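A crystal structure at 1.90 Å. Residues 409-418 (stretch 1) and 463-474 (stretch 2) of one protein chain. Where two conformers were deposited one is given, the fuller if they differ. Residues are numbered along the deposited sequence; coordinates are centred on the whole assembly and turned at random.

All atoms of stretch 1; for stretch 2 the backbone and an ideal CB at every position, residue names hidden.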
# COMPACT_ATOMS: atom_id res chain seq x y z
N ALA A 409 37.10 -11.07 28.06
CA ALA A 409 37.44 -11.13 26.64
C ALA A 409 36.60 -12.16 25.90
O ALA A 409 36.32 -13.24 26.42
CB ALA A 409 38.91 -11.43 26.45
N GLY A 410 36.18 -11.81 24.69
CA GLY A 410 35.60 -12.77 23.74
C GLY A 410 36.69 -13.48 22.96
O GLY A 410 37.85 -13.04 22.94
N LYS A 411 36.33 -14.59 22.31
CA LYS A 411 37.23 -15.32 21.42
C LYS A 411 37.07 -14.92 19.95
O LYS A 411 37.78 -15.43 19.08
CB LYS A 411 37.02 -16.82 21.57
CG LYS A 411 37.18 -17.27 23.01
CD LYS A 411 37.42 -18.76 23.12
CE LYS A 411 37.62 -19.15 24.58
NZ LYS A 411 38.26 -20.49 24.68
N VAL A 412 36.11 -14.03 19.68
CA VAL A 412 35.93 -13.40 18.38
C VAL A 412 36.37 -11.95 18.48
O VAL A 412 35.96 -11.25 19.40
CB VAL A 412 34.45 -13.45 17.92
CG1 VAL A 412 34.27 -12.75 16.58
CG2 VAL A 412 33.97 -14.89 17.85
N ALA A 413 37.21 -11.52 17.54
CA ALA A 413 37.67 -10.14 17.45
C ALA A 413 37.17 -9.47 16.17
O ALA A 413 37.21 -10.07 15.09
CB ALA A 413 39.19 -10.07 17.52
N LEU A 414 36.70 -8.23 16.32
CA LEU A 414 36.36 -7.35 15.21
C LEU A 414 37.37 -6.20 15.24
O LEU A 414 37.45 -5.49 16.23
CB LEU A 414 34.94 -6.84 15.38
CG LEU A 414 34.35 -5.93 14.28
CD1 LEU A 414 32.84 -5.99 14.31
CD2 LEU A 414 34.82 -4.48 14.39
N MET A 415 38.14 -6.02 14.17
CA MET A 415 39.17 -4.97 14.13
C MET A 415 38.59 -3.64 13.65
O MET A 415 38.15 -3.53 12.49
CB MET A 415 40.32 -5.39 13.20
CG MET A 415 41.48 -4.40 13.13
SD MET A 415 42.89 -5.07 12.22
CE MET A 415 43.52 -6.22 13.44
N PHE A 416 38.60 -2.64 14.54
CA PHE A 416 38.15 -1.28 14.25
C PHE A 416 39.36 -0.34 14.20
O PHE A 416 40.14 -0.28 15.15
CB PHE A 416 37.17 -0.81 15.32
CG PHE A 416 36.50 0.49 15.00
CD1 PHE A 416 37.10 1.70 15.35
CD2 PHE A 416 35.29 0.52 14.32
CE1 PHE A 416 36.49 2.91 15.04
CE2 PHE A 416 34.68 1.72 14.01
CZ PHE A 416 35.28 2.92 14.37
N ASP A 417 39.48 0.40 13.10
CA ASP A 417 40.61 1.28 12.85
C ASP A 417 40.09 2.69 12.54
O ASP A 417 39.44 2.90 11.52
CB ASP A 417 41.42 0.72 11.67
CG ASP A 417 42.79 1.36 11.53
OD1 ASP A 417 43.75 0.86 12.15
OD2 ASP A 417 42.90 2.35 10.79
N TYR A 418 40.37 3.66 13.42
CA TYR A 418 39.95 5.05 13.19
C TYR A 418 40.51 5.62 11.88
O TYR A 418 39.82 6.35 11.17
CB TYR A 418 40.30 5.95 14.39
CG TYR A 418 39.43 5.67 15.58
CD1 TYR A 418 38.18 6.29 15.72
CD2 TYR A 418 39.82 4.76 16.56
CE1 TYR A 418 37.37 6.02 16.81
CE2 TYR A 418 39.01 4.49 17.66
CZ TYR A 418 37.79 5.12 17.78
OH TYR A 418 36.98 4.84 18.86
N UNK A 463 46.81 -13.49 19.01
CA UNK A 463 46.92 -14.91 19.41
C UNK A 463 45.79 -15.44 20.30
O UNK A 463 45.52 -16.64 20.29
CB UNK A 463 48.25 -15.12 20.15
N UNK A 464 45.12 -14.56 21.06
CA UNK A 464 44.02 -14.98 21.93
C UNK A 464 42.65 -15.10 21.23
O UNK A 464 41.66 -15.40 21.91
CB UNK A 464 43.90 -13.99 23.09
N UNK A 465 42.57 -14.88 19.91
CA UNK A 465 41.31 -14.95 19.16
C UNK A 465 41.27 -16.12 18.17
O UNK A 465 42.20 -16.33 17.40
CB UNK A 465 41.09 -13.64 18.41
N UNK A 466 40.17 -16.87 18.21
CA UNK A 466 39.93 -17.99 17.30
C UNK A 466 39.34 -17.54 15.96
O UNK A 466 39.60 -18.17 14.94
CB UNK A 466 38.99 -19.00 17.96
N UNK A 467 38.56 -16.46 15.99
CA UNK A 467 37.99 -15.84 14.78
C UNK A 467 38.28 -14.34 14.79
O UNK A 467 38.05 -13.67 15.79
CB UNK A 467 36.48 -16.09 14.69
N UNK A 468 38.76 -13.84 13.66
CA UNK A 468 39.16 -12.44 13.50
C UNK A 468 38.48 -11.89 12.25
O UNK A 468 38.65 -12.44 11.17
CB UNK A 468 40.68 -12.30 13.40
N UNK A 469 37.75 -10.79 12.42
CA UNK A 469 37.04 -10.14 11.32
C UNK A 469 37.55 -8.71 11.14
O UNK A 469 37.56 -7.95 12.11
CB UNK A 469 35.53 -10.14 11.57
N UNK A 470 37.99 -8.38 9.93
CA UNK A 470 38.39 -7.02 9.55
C UNK A 470 37.30 -6.47 8.61
O UNK A 470 37.31 -6.78 7.42
CB UNK A 470 39.77 -7.01 8.88
N UNK A 471 36.33 -5.70 9.15
CA UNK A 471 35.21 -5.32 8.29
C UNK A 471 35.59 -4.57 7.03
O UNK A 471 35.00 -4.82 5.98
CB UNK A 471 34.23 -4.46 9.09
N UNK A 472 36.56 -3.66 7.14
CA UNK A 472 37.02 -2.83 6.01
C UNK A 472 38.34 -2.14 6.38
O UNK A 472 38.39 -0.94 6.61
CB UNK A 472 35.96 -1.79 5.63
N UNK A 473 39.40 -2.94 6.45
CA UNK A 473 40.70 -2.44 6.90
C UNK A 473 41.40 -1.81 5.70
O UNK A 473 42.25 -2.43 5.06
CB UNK A 473 41.55 -3.56 7.51
N UNK A 474 41.01 -0.57 5.40
CA UNK A 474 41.33 0.11 4.13
C UNK A 474 42.82 0.11 3.81
O UNK A 474 43.22 -0.33 2.73
CB UNK A 474 40.83 1.55 4.17

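Two strands run parallel, and the backbone ladder sets the rules. Position 463 has nothing of stretch 1 within reach of its CB, so stretch 1 sets no limit there; it is D463. At 464 the CB points sideways into open space, and the choice is free. M464 is deposited, the end of its side chain leading away, while its backbone O shares a water with G410 O.

The CB of 465 lies 4.1 Å from A413 CB, and the small alanine leaves room above it for a large apolar group, an aromatic ring or a long aliphatic chain. The residue is Y465. A413 CB sits 3.6 Å from the centroid of the Y465 ring, a CH-pi contact over the face, while G410 O lies at the edge, 3.4 Å from Y465 CE1.

At 466 the backbone N donates to K411 O, and the nearby lysine invites an acid or a neutral polar group. E466 answers through one water, which accepts from K411 NZ and donates to E466 OE2.

The CB of 467 faces V412 CG2 at 4.2 Å, a site for any mid-sized aliphatic; L467 places CD2 4.0 Å from V412 CG1. Its backbone O accepts from A413 N at 2.9 Å.

The CB of 468 lies on the other face, with A413, whose short side chain leaves space for a longer neighbour. Leucine, isoleucine or methionine would suit; L468 reaches in, its CD1 3.8 Å from A413 CB.

Position 469 returns to the face of V412 and L414. Extended backbone angles favour a beta-branched residue, and V469 fits. The strand pairing continues from V469 N to A413 O (2.8 Å) and from M415 N to V469 O (2.9 Å).

At 470 the CB points sideways, 4.6 Å from M415 CB, so an aliphatic that bends back is apt. L470 brings CD2 to 3.6 Å from M415 CB.

Position 471, at phi -58°, makes no backbone N-H bond to stretch 1, so proline is permitted among small apolar choices. P471 packs CG 3.9 Å from L414 CG.

Position 472 touches nothing of stretch 1; it is A472. At 473, M415 and D417 call for a long side chain with a donor: glutamine, lysine or arginine. Q473 NE2 gives D417 OD1 a weak hydrogen bond (3.3 Å), and a water donates to Q473 OE1 and M415 O. Position 474, A474, stands clear.

Stretch 2 463-474: DMYELLVLPAQA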
# COMPACT_ATOMS: atom_id res chain seq x y z
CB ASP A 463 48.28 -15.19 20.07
CG ASP A 463 48.49 -14.38 21.35
OD1 ASP A 463 48.90 -13.21 21.25
OD2 ASP A 463 48.24 -14.92 22.45
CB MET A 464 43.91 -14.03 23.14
CG MET A 464 43.43 -12.61 22.85
SD MET A 464 44.64 -11.59 21.98
CE MET A 464 45.79 -11.22 23.31
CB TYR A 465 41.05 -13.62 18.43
CG TYR A 465 41.08 -12.43 19.36
CD1 TYR A 465 40.16 -12.33 20.39
CD2 TYR A 465 42.05 -11.44 19.23
CE1 TYR A 465 40.18 -11.25 21.27
CE2 TYR A 465 42.08 -10.36 20.10
CZ TYR A 465 41.15 -10.27 21.12
OH TYR A 465 41.17 -9.22 22.00
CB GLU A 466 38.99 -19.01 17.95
CG GLU A 466 39.53 -19.62 19.23
CD GLU A 466 40.83 -20.38 19.03
OE1 GLU A 466 41.17 -20.80 17.89
OE2 GLU A 466 41.53 -20.55 20.03
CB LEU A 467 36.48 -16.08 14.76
CG LEU A 467 35.67 -15.45 13.62
CD1 LEU A 467 36.10 -15.97 12.26
CD2 LEU A 467 34.19 -15.70 13.86
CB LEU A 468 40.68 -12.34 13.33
CG LEU A 468 41.29 -10.97 13.04
CD1 LEU A 468 40.93 -9.96 14.11
CD2 LEU A 468 42.80 -11.07 12.92
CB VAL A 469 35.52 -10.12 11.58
CG1 VAL A 469 34.78 -9.41 10.43
CG2 VAL A 469 34.99 -11.53 11.76
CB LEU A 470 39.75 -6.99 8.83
CG LEU A 470 41.00 -7.73 9.33
CD1 LEU A 470 42.27 -7.04 8.84
CD2 LEU A 470 41.07 -7.99 10.82
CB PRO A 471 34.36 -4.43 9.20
CG PRO A 471 34.63 -4.96 10.56
CD PRO A 471 36.10 -5.30 10.54
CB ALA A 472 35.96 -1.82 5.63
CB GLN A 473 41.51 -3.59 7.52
CG GLN A 473 42.78 -3.18 8.25
CD GLN A 473 42.56 -2.26 9.45
OE1 GLN A 473 41.50 -2.31 10.07
NE2 GLN A 473 43.52 -1.41 9.76
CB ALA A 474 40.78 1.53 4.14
O HOH W 1 40.28 -14.21 23.95
O HOH W 2 40.34 -20.85 22.51
O HOH W 3 38.68 -2.74 9.94
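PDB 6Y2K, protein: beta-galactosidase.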